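PDB 2W1K: putative sortase from Streptococcus pneumoniae, which probably catalyses the sortase transpeptidation that links pilin subunits covalently into the pilus fibre of the bacterial surface. Local coordinates for residues M75-D83 / M89-L99; L134-I142 / T202-F210. One frame throughout, in Å; residues are numbered along the deposited sequence. Where two conformers were deposited one is given.

Interaction 1 (M75-D83 / M89-L99)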
loop_
_atom_site.group_PDB
_atom_site.type_symbol
_atom_site.label_atom_id
_atom_site.label_comp_id
_atom_site.label_asym_id
_atom_site.label_seq_id
_atom_site.Cartn_x
_atom_site.Cartn_y
_atom_site.Cartn_z
ATOM N N MET A 75 6.240 3.214 -9.395
ATOM C CA MET A 75 5.005 2.628 -9.884
ATOM C C MET A 75 5.095 1.101 -9.656
ATOM O O MET A 75 5.788 0.450 -10.390
ATOM C CB MET A 75 4.847 2.982 -11.384
ATOM C CG MET A 75 3.578 2.452 -12.068
ATOM S SD MET A 75 3.343 2.768 -13.852
ATOM C CE MET A 75 3.953 4.453 -14.167
ATOM N N GLU A 76 4.383 0.534 -8.649
ATOM C CA GLU A 76 4.633 -0.857 -8.253
ATOM C C GLU A 76 3.351 -1.650 -7.929
ATOM O O GLU A 76 2.377 -1.106 -7.392
ATOM C CB GLU A 76 5.476 -0.836 -6.967
ATOM C CG GLU A 76 6.877 -0.348 -7.035
ATOM C CD GLU A 76 7.787 -1.284 -7.890
ATOM O OE1 GLU A 76 7.518 -2.513 -7.998
ATOM O OE2 GLU A 76 8.758 -0.779 -8.485
ATOM N N PRO A 77 3.358 -2.949 -8.219
ATOM C CA PRO A 77 2.301 -3.772 -7.635
ATOM C C PRO A 77 2.292 -3.804 -6.136
ATOM O O PRO A 77 3.333 -3.736 -5.449
ATOM C CB PRO A 77 2.626 -5.174 -8.170
ATOM C CG PRO A 77 4.127 -5.079 -8.409
ATOM C CD PRO A 77 4.369 -3.762 -8.932
ATOM N N VAL A 78 1.100 -3.919 -5.581
ATOM C CA VAL A 78 1.035 -4.166 -4.146
ATOM C C VAL A 78 0.509 -5.599 -3.883
ATOM O O VAL A 78 -0.630 -6.010 -4.389
ATOM C CB VAL A 78 0.097 -3.113 -3.437
ATOM C CG1 VAL A 78 0.010 -3.365 -1.903
ATOM C CG2 VAL A 78 0.560 -1.644 -3.774
ATOM N N TYR A 79 1.281 -6.334 -3.070
ATOM C CA TYR A 79 0.856 -7.692 -2.645
ATOM C C TYR A 79 0.285 -7.707 -1.239
ATOM O O TYR A 79 0.380 -6.768 -0.480
ATOM C CB TYR A 79 2.011 -8.711 -2.760
ATOM C CG TYR A 79 2.501 -8.912 -4.195
ATOM C CD1 TYR A 79 1.902 -9.792 -5.060
ATOM C CD2 TYR A 79 3.532 -8.135 -4.672
ATOM C CE1 TYR A 79 2.310 -9.911 -6.370
ATOM C CE2 TYR A 79 3.938 -8.241 -5.947
ATOM C CZ TYR A 79 3.346 -9.123 -6.780
ATOM O OH TYR A 79 3.879 -9.222 -8.042
ATOM N N LEU A 80 -0.352 -8.800 -0.889
ATOM C CA LEU A 80 -0.912 -8.945 0.474
ATOM C C LEU A 80 -0.010 -9.768 1.405
ATOM O O LEU A 80 0.142 -11.031 1.230
ATOM C CB LEU A 80 -2.284 -9.641 0.378
ATOM C CG LEU A 80 -3.325 -8.878 -0.474
ATOM C CD1 LEU A 80 -4.645 -9.697 -0.436
ATOM C CD2 LEU A 80 -3.520 -7.432 0.088
ATOM N N GLY A 81 0.416 -9.136 2.499
ATOM C CA GLY A 81 1.336 -9.809 3.421
ATOM C C GLY A 81 2.829 -9.587 3.139
ATOM O O GLY A 81 3.304 -9.824 2.060
ATOM N N ALA A 82 3.561 -9.088 4.118
ATOM C CA ALA A 82 4.797 -8.450 3.826
ATOM C C ALA A 82 5.822 -9.488 4.273
ATOM O O ALA A 82 6.267 -9.409 5.372
ATOM C CB ALA A 82 4.940 -7.119 4.711
ATOM N N ASP A 83 6.110 -10.495 3.470
ATOM C CA ASP A 83 7.191 -11.450 3.794
ATOM C C ASP A 83 8.347 -11.166 2.799
ATOM O O ASP A 83 8.255 -10.308 1.911
ATOM C CB ASP A 83 6.711 -12.894 3.655
ATOM C CG ASP A 83 6.045 -13.128 2.313
ATOM O OD1 ASP A 83 6.342 -12.356 1.366
ATOM O OD2 ASP A 83 5.134 -13.978 2.190
ATOM N N MET A 89 9.358 -8.908 -4.534
ATOM C CA MET A 89 8.686 -8.680 -5.834
ATOM C C MET A 89 7.937 -7.364 -6.038
ATOM O O MET A 89 7.475 -7.083 -7.176
ATOM C CB MET A 89 7.797 -9.904 -6.248
ATOM C CG MET A 89 6.860 -10.355 -5.219
ATOM S SD MET A 89 6.436 -12.154 -5.476
ATOM C CE MET A 89 6.061 -12.090 -7.211
ATOM N N GLY A 90 7.851 -6.525 -5.011
ATOM C CA GLY A 90 7.031 -5.326 -5.096
ATOM C C GLY A 90 6.794 -4.807 -3.694
ATOM O O GLY A 90 7.680 -4.967 -2.787
ATOM N N LEU A 91 5.646 -4.112 -3.500
ATOM C CA LEU A 91 5.326 -3.510 -2.179
ATOM C C LEU A 91 4.366 -4.473 -1.531
ATOM O O LEU A 91 3.801 -5.309 -2.224
ATOM C CB LEU A 91 4.654 -2.145 -2.353
ATOM C CG LEU A 91 5.469 -1.221 -3.246
ATOM C CD1 LEU A 91 4.729 0.068 -3.487
ATOM C CD2 LEU A 91 6.962 -0.988 -2.590
ATOM N N ALA A 92 4.166 -4.394 -0.226
ATOM C CA ALA A 92 3.307 -5.452 0.427
ATOM C C ALA A 92 2.492 -4.842 1.530
ATOM O O ALA A 92 3.054 -4.174 2.407
ATOM C CB ALA A 92 4.124 -6.576 0.991
ATOM N N HIS A 93 1.163 -5.085 1.515
ATOM C CA HIS A 93 0.327 -4.609 2.586
ATOM C C HIS A 93 0.709 -5.359 3.867
ATOM O O HIS A 93 1.040 -6.563 3.826
ATOM C CB HIS A 93 -1.144 -4.828 2.221
ATOM C CG HIS A 93 -2.056 -4.648 3.377
ATOM N ND1 HIS A 93 -2.395 -5.696 4.216
ATOM C CD2 HIS A 93 -2.677 -3.534 3.876
ATOM C CE1 HIS A 93 -3.159 -5.238 5.183
ATOM N NE2 HIS A 93 -3.344 -3.938 5.013
ATOM N N VAL A 94 0.732 -4.634 4.989
ATOM C CA VAL A 94 1.053 -5.169 6.342
ATOM C C VAL A 94 -0.171 -5.758 7.047
ATOM O O VAL A 94 -1.108 -5.061 7.424
ATOM C CB VAL A 94 1.757 -4.075 7.181
ATOM C CG1 VAL A 94 2.085 -4.581 8.633
ATOM C CG2 VAL A 94 3.156 -3.736 6.430
ATOM N N ASP A 95 -0.187 -7.081 7.156
ATOM C CA ASP A 95 -1.263 -7.782 7.832
ATOM C C ASP A 95 -1.504 -7.192 9.219
ATOM O O ASP A 95 -0.540 -6.953 9.997
ATOM C CB ASP A 95 -0.914 -9.249 7.938
ATOM C CG ASP A 95 -2.082 -10.099 8.553
ATOM O OD1 ASP A 95 -3.217 -10.112 8.039
ATOM O OD2 ASP A 95 -1.888 -10.738 9.597
ATOM N N GLY A 96 -2.785 -6.998 9.552
ATOM C CA GLY A 96 -3.195 -6.600 10.850
ATOM C C GLY A 96 -3.475 -5.074 10.734
ATOM O O GLY A 96 -3.893 -4.419 11.695
ATOM N N THR A 97 -3.194 -4.491 9.582
ATOM C CA THR A 97 -3.700 -3.099 9.292
ATOM C C THR A 97 -4.784 -3.227 8.196
ATOM O O THR A 97 -4.746 -4.144 7.356
ATOM C CB THR A 97 -2.611 -2.114 8.861
ATOM O OG1 THR A 97 -2.164 -2.439 7.529
ATOM C CG2 THR A 97 -1.423 -2.193 9.919
ATOM N N PRO A 98 -5.765 -2.313 8.220
ATOM C CA PRO A 98 -6.806 -2.397 7.226
ATOM C C PRO A 98 -6.284 -2.318 5.792
ATOM O O PRO A 98 -5.265 -1.660 5.465
ATOM C CB PRO A 98 -7.779 -1.235 7.622
ATOM C CG PRO A 98 -6.795 -0.176 8.295
ATOM C CD PRO A 98 -5.925 -1.163 9.148
ATOM N N LEU A 99 -7.002 -2.954 4.919
ATOM C CA LEU A 99 -6.827 -2.676 3.467
ATOM C C LEU A 99 -7.340 -1.234 3.158
ATOM O O LEU A 99 -8.196 -0.665 3.893
ATOM C CB LEU A 99 -7.603 -3.735 2.621
ATOM C CG LEU A 99 -7.047 -5.145 2.945
ATOM C CD1 LEU A 99 -8.044 -6.290 2.430
ATOM C CD2 LEU A 99 -5.669 -5.410 2.217
HETATM O O HOH W 1 7.916 -5.106 -9.168
HETATM O O HOH W 2 6.208 -8.346 -9.373
HETATM O O HOH W 3 2.410 -8.659 6.710
#

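Interaction 2 (L134-I142 / T202-F210)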
loop_
_atom_site.group_PDB
_atom_site.type_symbol
_atom_site.label_atom_id
_atom_site.label_comp_id
_atom_site.label_asym_id
_atom_site.label_seq_id
_atom_site.Cartn_x
_atom_site.Cartn_y
_atom_site.Cartn_z
ATOM N N LEU A 134 0.102 10.531 -4.154
ATOM C CA LEU A 134 0.254 9.085 -4.285
ATOM C C LEU A 134 -1.087 8.716 -4.906
ATOM O O LEU A 134 -2.159 9.207 -4.467
ATOM C CB LEU A 134 0.393 8.494 -2.874
ATOM C CG LEU A 134 0.453 6.968 -2.717
ATOM C CD1 LEU A 134 1.245 6.451 -1.483
ATOM C CD2 LEU A 134 -0.933 6.330 -2.716
ATOM N N TYR A 135 -1.028 7.881 -5.935
ATOM C CA TYR A 135 -2.235 7.364 -6.552
ATOM C C TYR A 135 -2.288 5.828 -6.366
ATOM O O TYR A 135 -1.254 5.127 -6.562
ATOM C CB TYR A 135 -2.231 7.678 -8.022
ATOM C CG TYR A 135 -2.229 9.180 -8.288
ATOM C CD1 TYR A 135 -3.386 9.904 -8.170
ATOM C CD2 TYR A 135 -1.037 9.876 -8.651
ATOM C CE1 TYR A 135 -3.418 11.223 -8.424
ATOM C CE2 TYR A 135 -1.028 11.256 -8.871
ATOM C CZ TYR A 135 -2.246 11.915 -8.797
ATOM O OH TYR A 135 -2.376 13.257 -9.036
ATOM N N TYR A 136 -3.497 5.318 -6.026
ATOM C CA TYR A 136 -3.609 3.939 -5.730
ATOM C C TYR A 136 -4.677 3.363 -6.661
ATOM O O TYR A 136 -5.813 3.792 -6.638
ATOM C CB TYR A 136 -3.982 3.736 -4.195
ATOM C CG TYR A 136 -4.148 2.290 -3.893
ATOM C CD1 TYR A 136 -3.042 1.487 -3.616
ATOM C CD2 TYR A 136 -5.414 1.673 -3.936
ATOM C CE1 TYR A 136 -3.159 0.100 -3.391
ATOM C CE2 TYR A 136 -5.549 0.278 -3.758
ATOM C CZ TYR A 136 -4.430 -0.484 -3.455
ATOM O OH TYR A 136 -4.524 -1.845 -3.354
ATOM N N ASP A 137 -4.384 2.318 -7.408
ATOM C CA ASP A 137 -5.376 1.816 -8.343
ATOM C C ASP A 137 -5.928 0.442 -7.919
ATOM O O ASP A 137 -5.124 -0.520 -7.789
ATOM C CB ASP A 137 -4.710 1.793 -9.721
ATOM C CG ASP A 137 -5.655 1.433 -10.828
ATOM O OD1 ASP A 137 -6.823 1.018 -10.573
ATOM O OD2 ASP A 137 -5.195 1.565 -12.008
ATOM N N ASN A 138 -7.244 0.336 -7.649
ATOM C CA ASN A 138 -7.825 -0.937 -7.157
ATOM C C ASN A 138 -8.430 -1.675 -8.307
ATOM O O ASN A 138 -9.153 -2.685 -8.124
ATOM C CB ASN A 138 -8.916 -0.773 -6.068
ATOM C CG ASN A 138 -10.101 0.129 -6.476
ATOM O OD1 ASN A 138 -10.481 0.265 -7.609
ATOM N ND2 ASN A 138 -10.668 0.733 -5.507
ATOM N N GLY A 139 -8.169 -1.166 -9.500
ATOM C CA GLY A 139 -8.759 -1.793 -10.699
ATOM C C GLY A 139 -9.703 -0.935 -11.473
ATOM O O GLY A 139 -9.472 -0.655 -12.664
ATOM N N GLN A 140 -10.773 -0.517 -10.804
ATOM C CA GLN A 140 -11.843 0.360 -11.369
ATOM C C GLN A 140 -11.835 1.774 -10.907
ATOM O O GLN A 140 -12.619 2.550 -11.409
ATOM C CB GLN A 140 -13.231 -0.171 -10.950
ATOM C CG GLN A 140 -13.352 -1.645 -11.158
ATOM C CD GLN A 140 -13.823 -2.049 -12.527
ATOM O OE1 GLN A 140 -13.332 -3.022 -13.136
ATOM N NE2 GLN A 140 -14.821 -1.374 -13.005
ATOM N N GLU A 141 -11.032 2.073 -9.893
ATOM C CA GLU A 141 -10.936 3.402 -9.313
ATOM C C GLU A 141 -9.445 3.748 -9.025
ATOM O O GLU A 141 -8.639 2.868 -8.642
ATOM C CB GLU A 141 -11.611 3.406 -7.952
ATOM C CG GLU A 141 -13.041 2.899 -8.033
ATOM C CD GLU A 141 -13.695 2.784 -6.673
ATOM O OE1 GLU A 141 -13.190 1.925 -5.897
ATOM O OE2 GLU A 141 -14.676 3.538 -6.322
ATOM N N ILE A 142 -9.123 5.048 -9.066
ATOM C CA ILE A 142 -7.848 5.491 -8.634
ATOM C C ILE A 142 -8.083 6.321 -7.418
ATOM O O ILE A 142 -8.903 7.273 -7.440
ATOM C CB ILE A 142 -7.089 6.285 -9.728
ATOM C CG1 ILE A 142 -6.554 5.374 -10.842
ATOM C CG2 ILE A 142 -5.804 6.815 -9.049
ATOM C CD1 ILE A 142 -6.222 6.114 -12.284
ATOM N N THR A 202 -11.122 10.942 -15.473
ATOM C CA THR A 202 -10.191 10.041 -14.798
ATOM C C THR A 202 -8.954 9.765 -15.636
ATOM O O THR A 202 -7.883 9.495 -15.095
ATOM C CB THR A 202 -10.869 8.796 -14.221
ATOM O OG1 THR A 202 -11.853 9.246 -13.265
ATOM C CG2 THR A 202 -9.846 7.919 -13.473
ATOM N N ALA A 203 -9.116 9.964 -16.924
ATOM C CA ALA A 203 -8.094 9.666 -17.884
ATOM C C ALA A 203 -6.801 10.486 -17.644
ATOM O O ALA A 203 -5.715 9.912 -17.749
ATOM C CB ALA A 203 -8.596 9.913 -19.336
ATOM N N ALA A 204 -6.934 11.796 -17.367
ATOM C CA ALA A 204 -5.762 12.585 -16.961
ATOM C C ALA A 204 -5.088 12.082 -15.639
ATOM O O ALA A 204 -3.880 12.227 -15.500
ATOM C CB ALA A 204 -6.127 14.039 -16.836
ATOM N N VAL A 205 -5.846 11.512 -14.687
ATOM C CA VAL A 205 -5.228 10.983 -13.455
ATOM C C VAL A 205 -4.451 9.745 -13.879
ATOM O O VAL A 205 -3.297 9.565 -13.491
ATOM C CB VAL A 205 -6.330 10.604 -12.362
ATOM C CG1 VAL A 205 -5.711 9.954 -11.107
ATOM C CG2 VAL A 205 -7.192 11.844 -12.005
ATOM N N ALA A 206 -5.068 8.907 -14.756
ATOM C CA ALA A 206 -4.428 7.622 -15.122
ATOM C C ALA A 206 -3.144 7.971 -15.875
ATOM O O ALA A 206 -2.134 7.258 -15.776
ATOM C CB ALA A 206 -5.336 6.750 -16.027
ATOM N N ARG A 207 -3.210 9.030 -16.671
ATOM C CA ARG A 207 -2.095 9.301 -17.562
ATOM C C ARG A 207 -0.844 9.729 -16.747
ATOM O O ARG A 207 0.314 9.308 -16.958
ATOM C CB ARG A 207 -2.571 10.374 -18.566
ATOM C CG ARG A 207 -1.467 10.962 -19.392
ATOM C CD ARG A 207 -2.085 11.842 -20.445
ATOM N NE ARG A 207 -3.231 11.234 -21.114
ATOM C CZ ARG A 207 -4.492 11.704 -21.094
ATOM N NH1 ARG A 207 -4.846 12.781 -20.378
ATOM N NH2 ARG A 207 -5.427 11.071 -21.798
ATOM N N VAL A 208 -1.098 10.609 -15.810
ATOM C CA VAL A 208 -0.095 11.131 -14.908
ATOM C C VAL A 208 0.532 10.132 -13.908
ATOM O O VAL A 208 1.754 10.220 -13.576
ATOM C CB VAL A 208 -0.809 12.204 -14.094
ATOM C CG1 VAL A 208 -0.004 12.565 -12.936
ATOM C CG2 VAL A 208 -1.058 13.453 -15.015
ATOM N N ALA A 209 -0.328 9.249 -13.391
ATOM C CA ALA A 209 -0.009 8.250 -12.372
ATOM C C ALA A 209 0.595 6.959 -12.929
ATOM O O ALA A 209 1.547 6.410 -12.342
ATOM C CB ALA A 209 -1.269 7.893 -11.585
ATOM N N PHE A 210 0.045 6.459 -14.037
ATOM C CA PHE A 210 0.480 5.191 -14.546
ATOM C C PHE A 210 1.075 5.303 -15.948
ATOM O O PHE A 210 0.951 4.423 -16.794
ATOM C CB PHE A 210 -0.615 4.170 -14.412
ATOM C CG PHE A 210 -1.035 4.012 -13.017
ATOM C CD1 PHE A 210 -0.210 3.273 -12.107
ATOM C CD2 PHE A 210 -2.189 4.651 -12.548
ATOM C CE1 PHE A 210 -0.592 3.114 -10.759
ATOM C CE2 PHE A 210 -2.554 4.567 -11.169
ATOM C CZ PHE A 210 -1.795 3.782 -10.265
#

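Interaction 1 (M75-D83 / M89-L99)
Tyr79 grips the adjoining strand through both of its backbone polar atoms: Tyr79 N points almost straight (177°) at Leu91 O, 2.8 Å away, and Tyr79 O receives His93 N at 2.7 Å. Leu91 N to Pro77 O and a more bent bond from Gly81 N to His93 O extend this parallel ladder, pairing Val78 with Leu91, Tyr79 with Ala92 and Leu80 with His93. It is a compact beta-alpha-beta crossover, with helix 84-89 carrying the chain between the two strands. Water adds to the polar seam: one molecule donates to Glu76 OE1 and Met89 O, and another joins Met89 O to Tyr79 OH from the edge of the phenol ring.

Above a face of that ring stands Met89 SD, 4.7 Å from the Tyr79 centroid, a rather distant Met-aromatic contact. A chi1 of 51° wedges Met89 CG between its own backbone N and carbonyl carbon, and a bend at chi3 (-49°) brings CE within 3.7 Å of Tyr79 OH. Farther along, Ala92 CB presses tightly on Ala82 CA at 3.5 Å. On the opposite face of the sheet Leu80 CD2 meets Leu99 CD2 at 3.6 Å, the same methyl that lies over the centre of the His93 imidazole, whose ND1 is hydrogen-bonded to Tyr54.

Strand 65-69 flanks 74-80 and strand 106-111 flanks 91-93, while His86 of the connecting helix lies nearly parallel to the Tyr79 ring and helix 18-34 packs Tyr31 against His93 and Leu99.

Interaction 2 (L134-I142 / T202-F210)
The beta hairpin formed by strands 133-137 and 141-153, part of the sortase beta-barrel fold, is crossed by the last helix of the model, 202-209, which meets strand 134-137 at a steep 108°. As a helix-on-sheet contact it relies on carbon packing: Tyr135, Asp137 and Ile142 point toward the helix, and the two segments share no hydrogen bond. The Tyr135 ring spans one turn, with Ala209 CB 3.5 Å from Tyr135 CD2 and Val205 CG1 3.7 Å from Tyr135 CD1. Val205 holds CG1 anti to its backbone N (chi1 176°), which places this methyl where it can also touch Ile142 CG2 at 3.8 Å. The Ile142 and Val205 side chains run antiparallel alongside each other, and Ile142 CD1 lies against the helix backbone at Ala206 CA, 3.7 Å away.

Where the helix ends, Phe210 turns inward, with Ile142 CG1 at its ring edge and His9 stacked on it. Asp137 OD2 lies over one face of the Phe210 ring, the carboxylate plane turned 54° from the ring. Asp137 OD2 is held by His9 and by a salt bridge to Lys197, and Asp137 OD1 accepts Gly139 N in an Asx turn at 2.8 Å. Within 134-142 the nearest atom to the phenyl ring is Asp137 CB, 3.6 Å from Phe210 CZ.

How the interactions relate
The two contacts illustrate how one sheet is held inside and dressed outside. Interaction 1 is deep, about 6 Å from the chain centre, and joins neighbouring strands through backbone hydrogen bonds, with side chains filling both faces. Interaction 2 lies farther out, about 14 Å from that centre, and lays a partly exposed helix on the hairpin through methyl and ring packing, its buried carboxylate being met partly by its own turn and partly by residues outside both segments. Their centres are about 18 Å apart, yet strand 65-69 bonds to both 75-83 and 134-142, and Val78 CG2 of the first approaches Tyr136 CE1 of the second at 4.1 Å.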